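Long-range contacts in CHAD domain protein (Streptomyces chartreusis, PDB 6RN5), which is a phosin, a CHAD-domain protein that probably binds polyphosphate on its basic helical surface and also binds copper ions: residues 243-249 with 360-366; 67-71 with 286-292. Residues are numbered along the deposited sequence.

Contact 1 (243-249 with 360-366); sequences VAALPLI and FAFQQAW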
loop_
_atom_site.group_PDB
_atom_site.type_symbol
_atom_site.label_atom_id
_atom_site.label_comp_id
_atom_site.label_asym_id
_atom_site.label_seq_id
_atom_site.Cartn_x
_atom_site.Cartn_y
_atom_site.Cartn_z
ATOM N N VAL A 243 4.290 24.401 10.342
ATOM C CA VAL A 243 4.586 23.717 9.122
ATOM C C VAL A 243 6.106 23.456 8.971
ATOM O O VAL A 243 6.518 22.313 8.673
ATOM C CB VAL A 243 4.045 24.475 7.915
ATOM C CG1 VAL A 243 4.619 23.877 6.624
ATOM C CG2 VAL A 243 2.498 24.437 7.935
ATOM N N ALA A 244 6.923 24.497 9.188
ATOM C CA ALA A 244 8.414 24.377 9.178
ATOM C C ALA A 244 8.913 23.235 10.052
ATOM O O ALA A 244 9.869 22.584 9.717
ATOM C CB ALA A 244 9.082 25.690 9.629
ATOM N N ALA A 245 8.236 22.989 11.154
ATOM C CA ALA A 245 8.580 21.909 12.055
ATOM C C ALA A 245 8.105 20.512 11.614
ATOM O O ALA A 245 8.484 19.538 12.248
ATOM C CB ALA A 245 8.062 22.218 13.445
ATOM N N LEU A 246 7.313 20.382 10.542
ATOM C CA LEU A 246 6.989 19.029 10.019
ATOM C C LEU A 246 8.121 18.430 9.146
ATOM O O LEU A 246 8.775 19.149 8.367
ATOM C CB LEU A 246 5.758 19.052 9.110
ATOM C CG LEU A 246 4.488 19.691 9.592
ATOM C CD1 LEU A 246 3.478 19.790 8.447
ATOM C CD2 LEU A 246 3.964 18.890 10.765
ATOM N N PRO A 247 8.268 17.097 9.171
ATOM C CA PRO A 247 9.209 16.366 8.262
ATOM C C PRO A 247 8.889 16.440 6.742
ATOM O O PRO A 247 7.728 16.439 6.367
ATOM C CB PRO A 247 9.095 14.916 8.729
ATOM C CG PRO A 247 8.348 14.940 10.039
ATOM C CD PRO A 247 7.541 16.202 10.089
ATOM N N LEU A 248 9.914 16.496 5.883
ATOM C CA LEU A 248 9.740 16.444 4.407
ATOM C C LEU A 248 9.206 15.050 3.958
ATOM O O LEU A 248 9.256 14.095 4.726
ATOM C CB LEU A 248 11.087 16.766 3.723
ATOM C CG LEU A 248 11.261 16.820 2.186
ATOM C CD1 LEU A 248 11.227 18.249 1.648
ATOM C CD2 LEU A 248 12.563 16.148 1.752
ATOM N N ILE A 249 8.666 14.948 2.741
ATOM C CA ILE A 249 8.289 13.653 2.131
ATOM C C ILE A 249 8.753 13.585 0.657
ATOM O O ILE A 249 8.745 14.602 -0.049
ATOM C CB ILE A 249 6.749 13.400 2.158
ATOM C CG1 ILE A 249 6.174 13.543 3.561
ATOM C CG2 ILE A 249 6.395 12.025 1.601
ATOM C CD1 ILE A 249 5.509 14.877 3.760
ATOM N N PHE A 360 1.786 14.308 1.473
ATOM C CA PHE A 360 2.443 14.735 0.251
ATOM C C PHE A 360 1.639 15.833 -0.501
ATOM O O PHE A 360 2.202 16.847 -0.931
ATOM C CB PHE A 360 2.701 13.512 -0.640
ATOM C CG PHE A 360 3.479 13.815 -1.901
ATOM C CD1 PHE A 360 4.838 14.097 -1.840
ATOM C CD2 PHE A 360 2.853 13.788 -3.151
ATOM C CE1 PHE A 360 5.566 14.366 -2.998
ATOM C CE2 PHE A 360 3.571 14.071 -4.312
ATOM C CZ PHE A 360 4.936 14.360 -4.232
ATOM N N ALA A 361 0.335 15.637 -0.650
ATOM C CA ALA A 361 -0.496 16.643 -1.282
ATOM C C ALA A 361 -0.397 17.997 -0.543
ATOM O O ALA A 361 -0.246 19.058 -1.171
ATOM C CB ALA A 361 -1.943 16.165 -1.389
ATOM N N PHE A 362 -0.441 17.969 0.784
ATOM C CA PHE A 362 -0.346 19.203 1.536
ATOM C C PHE A 362 0.980 19.874 1.208
ATOM O O PHE A 362 1.030 21.062 0.897
ATOM C CB PHE A 362 -0.384 18.961 3.039
ATOM C CG PHE A 362 -0.002 20.169 3.844
ATOM C CD1 PHE A 362 -0.944 21.146 4.156
ATOM C CD2 PHE A 362 1.322 20.350 4.283
ATOM C CE1 PHE A 362 -0.578 22.285 4.879
ATOM C CE2 PHE A 362 1.682 21.469 5.048
ATOM C CZ PHE A 362 0.742 22.440 5.331
ATOM N N GLN A 363 2.049 19.101 1.317
ATOM C CA GLN A 363 3.395 19.597 1.020
ATOM C C GLN A 363 3.541 20.252 -0.362
ATOM O O GLN A 363 4.107 21.319 -0.473
ATOM C CB GLN A 363 4.408 18.477 1.152
ATOM C CG GLN A 363 5.836 18.981 1.288
ATOM C CD GLN A 363 6.844 17.851 1.200
ATOM O OE1 GLN A 363 7.384 17.410 2.217
ATOM N NE2 GLN A 363 7.081 17.360 -0.010
ATOM N N GLN A 364 3.003 19.635 -1.398
ATOM C CA GLN A 364 3.062 20.207 -2.740
ATOM C C GLN A 364 2.269 21.487 -2.833
ATOM O O GLN A 364 2.701 22.441 -3.481
ATOM C CB GLN A 364 2.522 19.225 -3.785
ATOM C CG GLN A 364 3.215 17.879 -3.774
ATOM C CD GLN A 364 4.685 18.009 -3.977
ATOM O OE1 GLN A 364 5.480 17.802 -3.051
ATOM N NE2 GLN A 364 5.070 18.393 -5.188
ATOM N N ALA A 365 1.094 21.493 -2.221
ATOM C CA ALA A 365 0.267 22.675 -2.196
ATOM C C ALA A 365 0.926 23.801 -1.394
ATOM O O ALA A 365 0.859 24.982 -1.778
ATOM C CB ALA A 365 -1.086 22.354 -1.612
ATOM N N TRP A 366 1.535 23.454 -0.262
ATOM C CA TRP A 366 2.095 24.486 0.619
ATOM C C TRP A 366 3.349 25.070 -0.014
ATOM O O TRP A 366 3.510 26.287 -0.002
ATOM C CB TRP A 366 2.427 23.937 1.987
ATOM C CG TRP A 366 2.919 24.961 2.883
ATOM C CD1 TRP A 366 4.213 25.255 3.141
ATOM C CD2 TRP A 366 2.137 25.873 3.636
ATOM N NE1 TRP A 366 4.294 26.275 4.033
ATOM C CE2 TRP A 366 3.036 26.681 4.362
ATOM C CE3 TRP A 366 0.757 26.061 3.808
ATOM C CZ2 TRP A 366 2.619 27.666 5.226
ATOM C CZ3 TRP A 366 0.334 27.064 4.660
ATOM C CH2 TRP A 366 1.276 27.852 5.374
#

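Contact 2 (67-71 with 286-292); sequences RRISA and LHRYARE. With SO4 (sulfate ion), chain G; SO4 (sulfate ion), chain I.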
loop_
_atom_site.group_PDB
_atom_site.type_symbol
_atom_site.label_atom_id
_atom_site.label_comp_id
_atom_site.label_asym_id
_atom_site.label_seq_id
_atom_site.Cartn_x
_atom_site.Cartn_y
_atom_site.Cartn_z
ATOM N N ARG A 67 -17.626 27.691 15.054
ATOM C CA ARG A 67 -16.193 27.532 14.871
ATOM C C ARG A 67 -15.525 28.866 14.534
ATOM O O ARG A 67 -14.384 29.135 14.920
ATOM C CB ARG A 67 -15.913 26.627 13.669
ATOM C CG ARG A 67 -16.108 25.166 13.891
ATOM C CD ARG A 67 -15.360 24.421 12.792
ATOM N NE ARG A 67 -15.750 24.764 11.416
ATOM C CZ ARG A 67 -16.428 23.934 10.614
ATOM N NH1 ARG A 67 -16.706 24.263 9.375
ATOM N NH2 ARG A 67 -16.842 22.745 11.060
ATOM N N ARG A 68 -16.194 29.668 13.714
ATOM C CA ARG A 68 -15.627 30.993 13.442
ATOM C C ARG A 68 -15.571 31.908 14.658
ATOM O O ARG A 68 -14.664 32.714 14.771
ATOM C CB ARG A 68 -16.345 31.704 12.315
ATOM C CG ARG A 68 -16.019 31.117 10.986
ATOM C CD ARG A 68 -17.060 31.469 9.913
ATOM N NE ARG A 68 -16.472 31.215 8.621
ATOM C CZ ARG A 68 -16.404 30.031 8.039
ATOM N NH1 ARG A 68 -16.903 28.954 8.613
ATOM N NH2 ARG A 68 -15.834 29.920 6.846
ATOM N N ILE A 69 -16.575 31.840 15.516
ATOM C CA ILE A 69 -16.611 32.714 16.664
ATOM C C ILE A 69 -15.501 32.265 17.630
ATOM O O ILE A 69 -14.724 33.082 18.150
ATOM C CB ILE A 69 -17.991 32.646 17.307
ATOM C CG1 ILE A 69 -19.019 33.259 16.362
ATOM C CG2 ILE A 69 -18.014 33.369 18.618
ATOM C CD1 ILE A 69 -20.467 33.085 16.814
ATOM N N SER A 70 -15.401 30.954 17.804
ATOM C CA SER A 70 -14.456 30.387 18.705
ATOM C C SER A 70 -13.032 30.738 18.243
ATOM O O SER A 70 -12.184 31.156 19.049
ATOM C CB SER A 70 -14.707 28.876 18.818
ATOM O OG SER A 70 -14.001 28.372 19.910
ATOM N N ALA A 71 -12.787 30.628 16.945
ATOM C CA ALA A 71 -11.493 31.015 16.378
ATOM C C ALA A 71 -11.159 32.485 16.614
ATOM O O ALA A 71 -10.036 32.848 16.991
ATOM C CB ALA A 71 -11.451 30.721 14.878
ATOM N N LEU A 286 -7.511 28.426 11.827
ATOM C CA LEU A 286 -7.399 29.673 12.573
ATOM C C LEU A 286 -6.985 30.804 11.662
ATOM O O LEU A 286 -7.543 31.893 11.746
ATOM C CB LEU A 286 -6.425 29.517 13.763
ATOM C CG LEU A 286 -7.025 28.645 14.885
ATOM C CD1 LEU A 286 -6.037 28.278 16.030
ATOM C CD2 LEU A 286 -8.212 29.374 15.469
ATOM N N HIS A 287 -6.008 30.533 10.802
ATOM C CA HIS A 287 -5.485 31.518 9.845
ATOM C C HIS A 287 -6.578 31.893 8.811
ATOM O O HIS A 287 -6.773 33.021 8.506
ATOM C CB HIS A 287 -4.198 30.938 9.167
ATOM C CG HIS A 287 -3.697 31.729 8.003
ATOM N ND1 HIS A 287 -3.335 33.059 8.099
ATOM C CD2 HIS A 287 -3.460 31.366 6.718
ATOM C CE1 HIS A 287 -2.904 33.478 6.921
ATOM N NE2 HIS A 287 -2.966 32.469 6.066
ATOM N N ARG A 288 -7.353 30.935 8.356
ATOM C CA ARG A 288 -8.363 31.242 7.341
ATOM C C ARG A 288 -9.394 32.184 7.889
ATOM O O ARG A 288 -9.738 33.162 7.252
ATOM C CB ARG A 288 -9.008 29.957 6.821
ATOM C CG ARG A 288 -8.206 29.312 5.669
ATOM C CD ARG A 288 -9.214 28.801 4.610
ATOM N NE ARG A 288 -9.997 27.792 5.275
ATOM C CZ ARG A 288 -11.305 27.749 5.490
ATOM N NH1 ARG A 288 -12.162 28.614 4.976
ATOM N NH2 ARG A 288 -11.755 26.721 6.194
ATOM N N TYR A 289 -9.792 31.937 9.122
ATOM C CA TYR A 289 -10.863 32.690 9.750
ATOM C C TYR A 289 -10.408 34.041 10.205
ATOM O O TYR A 289 -11.223 34.936 10.319
ATOM C CB TYR A 289 -11.435 31.918 10.945
ATOM C CG TYR A 289 -12.083 30.599 10.614
ATOM C CD1 TYR A 289 -12.534 30.306 9.325
ATOM C CD2 TYR A 289 -12.317 29.661 11.616
ATOM C CE1 TYR A 289 -13.177 29.112 9.053
ATOM C CE2 TYR A 289 -12.943 28.473 11.347
ATOM C CZ TYR A 289 -13.378 28.187 10.071
ATOM O OH TYR A 289 -14.001 26.952 9.801
ATOM N N ALA A 290 -9.111 34.176 10.474
ATOM C CA ALA A 290 -8.509 35.473 10.764
ATOM C C ALA A 290 -8.497 36.358 9.512
ATOM O O ALA A 290 -8.835 37.555 9.587
ATOM C CB ALA A 290 -7.080 35.289 11.330
ATOM N N ARG A 291 -8.062 35.800 8.384
ATOM C CA ARG A 291 -8.201 36.486 7.097
ATOM C C ARG A 291 -9.649 36.955 6.892
ATOM O O ARG A 291 -9.860 38.075 6.461
ATOM C CB ARG A 291 -7.759 35.593 5.924
ATOM C CG ARG A 291 -6.240 35.452 5.845
ATOM C CD ARG A 291 -5.760 34.453 4.782
ATOM N NE ARG A 291 -5.727 34.995 3.410
ATOM C CZ ARG A 291 -6.554 34.653 2.412
ATOM N NH1 ARG A 291 -7.528 33.745 2.561
ATOM N NH2 ARG A 291 -6.407 35.228 1.233
ATOM N N GLU A 292 -10.639 36.101 7.186
ATOM C CA GLU A 292 -12.063 36.515 7.114
ATOM C C GLU A 292 -12.358 37.717 8.041
ATOM O O GLU A 292 -12.990 38.682 7.636
ATOM C CB GLU A 292 -12.988 35.362 7.511
ATOM C CG GLU A 292 -13.043 34.212 6.517
ATOM C CD GLU A 292 -14.237 33.316 6.739
ATOM O OE1 GLU A 292 -15.107 33.616 7.602
ATOM O OE2 GLU A 292 -14.333 32.298 6.026
HETATM S S SO4 G . -15.167 26.190 6.481
HETATM O O1 SO4 G . -16.200 26.363 7.484
HETATM O O2 SO4 G . -15.338 27.282 5.495
HETATM O O3 SO4 G . -15.294 24.897 5.801
HETATM O O4 SO4 G . -13.857 26.195 7.179
HETATM S S SO4 I . -18.164 20.651 8.268
HETATM O O1 SO4 I . -18.458 20.846 9.696
HETATM O O2 SO4 I . -18.058 21.997 7.603
HETATM O O3 SO4 I . -19.268 19.961 7.602
HETATM O O4 SO4 I . -16.907 19.947 8.105
HETATM O O HOH W 1 -8.958 33.038 13.728
#

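Contact 1 (243-249 with 360-366)
In this all-helical CHAD protein, the last turn of helix 229-244 and the extended residues 246-249 pack against the C-terminal turns of helix 338-366. Val243, with chi1 t, turns its two methyls to two aromatic rings: CG1 sits over the face of the Trp366 five-membered ring, a CH-pi contact 3.8 Å from its centroid, while CG2 meets the edge of Phe362 at CZ, 3.7 Å away. Leu246, in the mt rotamer, brings CD1 to 4.2 Å from Phe362 CE2. Helix 274-295 lies against this strip too, Val243 touching Val280 and Leu246 touching Trp277. Further along, Ile249 CB points toward the helix and CG2 lies 4.3 Å from Phe360 CD1; this part of the loop is poorly ordered. Gln363 stretches out with chi1 and chi2 both t, so its amide pairs with both the backbone NH and the backbone carbonyl of Ile249: Ile249 N donates to Gln363 OE1 at 2.8 Å, and Gln363 NE2 donates to Ile249 O at 3.2 Å.

Contact 2 (67-71 with 286-292)
This is a near-perpendicular helix-helix crossing within the CHAD domain, where helix 56-75 meets helix 274-295 and their side chains assemble an anion site. The short axes cross at -88° and approach to 9.6 Å. Ala71 faces the partner helix, its CB 3.5 Å from Tyr289 CD2 and 3.6 Å from Leu286 CD2. Tyr289 is the centrepiece: Arg68 CG stands over the face of its ring, 3.8 Å from the centroid, a CH-pi contact, and Arg67 NE donates to Tyr289 OH at 3.2 Å. Arg68 also forms a two-pronged salt bridge with Glu292, NE to OE1 and NH2 to OE2 both 2.9 Å; Glu292 OE1 is shared with Tyr27 OH. The outer edge of the Arg68 guanidinium holds a sulfate (chain G), with NH1 2.9 Å from O1 and NH2 3.0 Å from O2. Tyr289 OH donates to O4 of the same ion at 2.7 Å, and Arg288 NH2 makes a very short 2.4 Å bond to that O4. The ion also offsets the closeness of Arg68 and Arg288. Arg67 bridges this ion and a second sulfate (chain I): NH1 is 2.9 Å from O1 of the first, NH2 2.8 Å from O1 of the second. Two anions among arginines are consistent with a polyphosphate-binding surface, though the sulfates probably come from the crystallisation liquor. Helices 21-42 and 82-120 flank the 67-71 side, and helix 305-331 packs against 286-292.

In the fold
From the N terminus, the chain reaches residues 67-71 on helix 56-75, runs through helix 82-120, the unmodelled linker 122-167 and helices 170-198 and 201-213, and comes to 243-249 at and beyond the last turn of helix 229-244. Helix 274-295 follows, and its residues 286-292 turn back to 67-71, so contact 2 closes a loop of 214 intervening residues. The chain continues through helix 305-331 to helix 338-366, where contact 1 closes a 110-residue loop on 243-249. The two closures therefore cross. Helix 274-295 connects them physically: its earlier part touches contact 1, its later part builds contact 2. The contacts themselves stay apart, centres 22 Å from each other, one at the surface and one partly buried.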